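Local structure of HTH-type transcriptional regulator Rv1985c/MT2039 (Mycobacterium tuberculosis, 3ISP) at the interface of chains A and B. The protein is a homodimeric LysR-type transcriptional regulator that binds DNA, probably activating expression of the exporter LysE and repressing its own. Numbering follows the deposited sequence. Chains: chain A/B, HTH-type transcriptional regulator Rv1985c/MT2039.

The interface of chains A and B. Residues chain A 197, 218-220; chain B 96, 121-124.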
loop_
_atom_site.group_PDB
_atom_site.type_symbol
_atom_site.label_atom_id
_atom_site.label_comp_id
_atom_site.label_asym_id
_atom_site.label_seq_id
_atom_site.Cartn_x
_atom_site.Cartn_y
_atom_site.Cartn_z
ATOM N N ARG A 197 -0.799 -0.106 -14.601
ATOM C CA ARG A 197 -0.936 1.313 -14.259
ATOM C C ARG A 197 0.412 2.022 -14.131
ATOM O O ARG A 197 0.551 3.181 -14.522
ATOM C CB ARG A 197 -1.762 1.507 -12.981
ATOM C CG ARG A 197 -2.876 0.489 -12.790
ATOM C CD ARG A 197 -3.593 0.189 -14.082
ATOM N NE ARG A 197 -4.530 -0.911 -13.908
ATOM C CZ ARG A 197 -5.810 -0.752 -13.586
ATOM N NH1 ARG A 197 -6.299 0.470 -13.406
ATOM N NH2 ARG A 197 -6.600 -1.811 -13.447
ATOM N N THR A 218 -7.558 2.614 -22.489
ATOM C CA THR A 218 -6.319 1.857 -22.426
ATOM C C THR A 218 -6.468 0.446 -21.845
ATOM O O THR A 218 -6.937 0.262 -20.715
ATOM C CB THR A 218 -5.193 2.634 -21.687
ATOM O OG1 THR A 218 -4.252 1.698 -21.131
ATOM C CG2 THR A 218 -5.763 3.499 -20.570
ATOM N N HIS A 219 -6.051 -0.537 -22.641
ATOM C CA HIS A 219 -6.012 -1.932 -22.236
ATOM C C HIS A 219 -4.783 -2.225 -21.407
ATOM O O HIS A 219 -3.713 -1.699 -21.688
ATOM C CB HIS A 219 -5.945 -2.824 -23.470
ATOM C CG HIS A 219 -7.173 -2.776 -24.324
ATOM N ND1 HIS A 219 -8.372 -3.329 -23.932
ATOM C CD2 HIS A 219 -7.380 -2.255 -25.556
ATOM C CE1 HIS A 219 -9.267 -3.139 -24.881
ATOM N NE2 HIS A 219 -8.691 -2.493 -25.877
ATOM N N PHE A 220 -4.922 -3.085 -20.403
ATOM C CA PHE A 220 -3.760 -3.533 -19.633
ATOM C C PHE A 220 -3.464 -5.003 -19.830
ATOM O O PHE A 220 -4.186 -5.865 -19.340
ATOM C CB PHE A 220 -3.951 -3.215 -18.171
ATOM C CG PHE A 220 -4.094 -1.766 -17.922
ATOM C CD1 PHE A 220 -5.265 -1.246 -17.411
ATOM C CD2 PHE A 220 -3.062 -0.904 -18.247
ATOM C CE1 PHE A 220 -5.388 0.116 -17.190
ATOM C CE2 PHE A 220 -3.184 0.450 -18.036
ATOM C CZ PHE A 220 -4.346 0.962 -17.512
ATOM N N ARG B 96 -15.190 -2.171 -18.654
ATOM C CA ARG B 96 -13.931 -2.705 -18.157
ATOM C C ARG B 96 -14.132 -4.137 -17.666
ATOM O O ARG B 96 -15.031 -4.406 -16.869
ATOM C CB ARG B 96 -13.359 -1.817 -17.050
ATOM C CG ARG B 96 -12.113 -2.377 -16.381
ATOM C CD ARG B 96 -10.902 -2.372 -17.312
ATOM N NE ARG B 96 -10.506 -1.025 -17.724
ATOM C CZ ARG B 96 -9.405 -0.750 -18.420
ATOM N NH1 ARG B 96 -8.592 -1.731 -18.773
ATOM N NH2 ARG B 96 -9.111 0.498 -18.770
ATOM N N LEU B 121 -12.597 -2.891 -22.783
ATOM C CA LEU B 121 -11.283 -2.556 -22.240
ATOM C C LEU B 121 -10.810 -3.640 -21.286
ATOM O O LEU B 121 -11.349 -3.789 -20.191
ATOM C CB LEU B 121 -11.328 -1.219 -21.503
ATOM C CG LEU B 121 -10.646 -0.039 -22.186
ATOM C CD1 LEU B 121 -10.651 -0.228 -23.692
ATOM C CD2 LEU B 121 -11.359 1.225 -21.796
ATOM N N LEU B 122 -9.793 -4.390 -21.695
ATOM C CA LEU B 122 -9.317 -5.506 -20.889
ATOM C C LEU B 122 -8.415 -5.068 -19.722
ATOM O O LEU B 122 -7.670 -4.098 -19.823
ATOM C CB LEU B 122 -8.587 -6.522 -21.778
ATOM C CG LEU B 122 -9.395 -7.338 -22.796
ATOM C CD1 LEU B 122 -8.495 -8.239 -23.599
ATOM C CD2 LEU B 122 -10.439 -8.162 -22.119
ATOM N N ASP B 123 -8.500 -5.786 -18.611
ATOM C CA ASP B 123 -7.525 -5.659 -17.531
ATOM C C ASP B 123 -6.998 -7.048 -17.236
ATOM O O ASP B 123 -7.573 -7.770 -16.409
ATOM C CB ASP B 123 -8.176 -5.093 -16.269
ATOM C CG ASP B 123 -7.156 -4.688 -15.198
ATOM O OD1 ASP B 123 -5.955 -5.009 -15.336
ATOM O OD2 ASP B 123 -7.567 -4.032 -14.213
ATOM N N VAL B 124 -5.922 -7.433 -17.915
ATOM C CA VAL B 124 -5.408 -8.795 -17.794
ATOM C C VAL B 124 -4.289 -8.965 -16.775
ATOM O O VAL B 124 -3.272 -8.265 -16.799
ATOM C CB VAL B 124 -4.953 -9.340 -19.145
ATOM C CG1 VAL B 124 -4.377 -10.711 -18.978
ATOM C CG2 VAL B 124 -6.122 -9.386 -20.084
#
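A:Phe220 lies alongside strand 121-126 of chain B as a parallel beta bridge centred on B:Asp123, joining the two subunits of the LysR-type homodimer in the regulatory-domain region. Its N donates to B:Leu122 O (3.0 Å), and its O receives B:Val124 N (2.7 Å). Followed outward, the side chain of A:Phe220 has CB beside B:Asp123 OD1, then CD1 3.6 Å from B:Arg96 NH1, and CE1 near both terminal nitrogens of that arginine. Ring and guanidinium planes are near-parallel (16°) but offset, the guanidinium lying out beyond CD1 and CE1. CE1 also sits 3.4 Å above the guanidinium plane of A:Arg197, toward its rim. The ring has A:Arg197 CD over one face and A:Thr218 O over the other, both toward the rim. B:Arg96 bends at chi2 and chi3, bringing its guanidinium end-on to A:Thr218 O, which accepts from NH2 (2.9 Å) and NH1 in the guanidinium plane; B:Leu121 CB covers the centre of one guanidinium face. Beyond the phenyl ring, A:Arg197 NH2 forms a salt bridge with B:Asp123 OD2, the two flat groups turned 61° apart; the N-H points elsewhere, leaving a contact of charge. A:His219 extends the backbone pairing with its imidazole: ND1 accepts B:Leu122 N in the ring plane. Over one face of that imidazole sits the methyl B:Leu121 CD1, 3.8 Å from the ring centroid and displaced toward CE1.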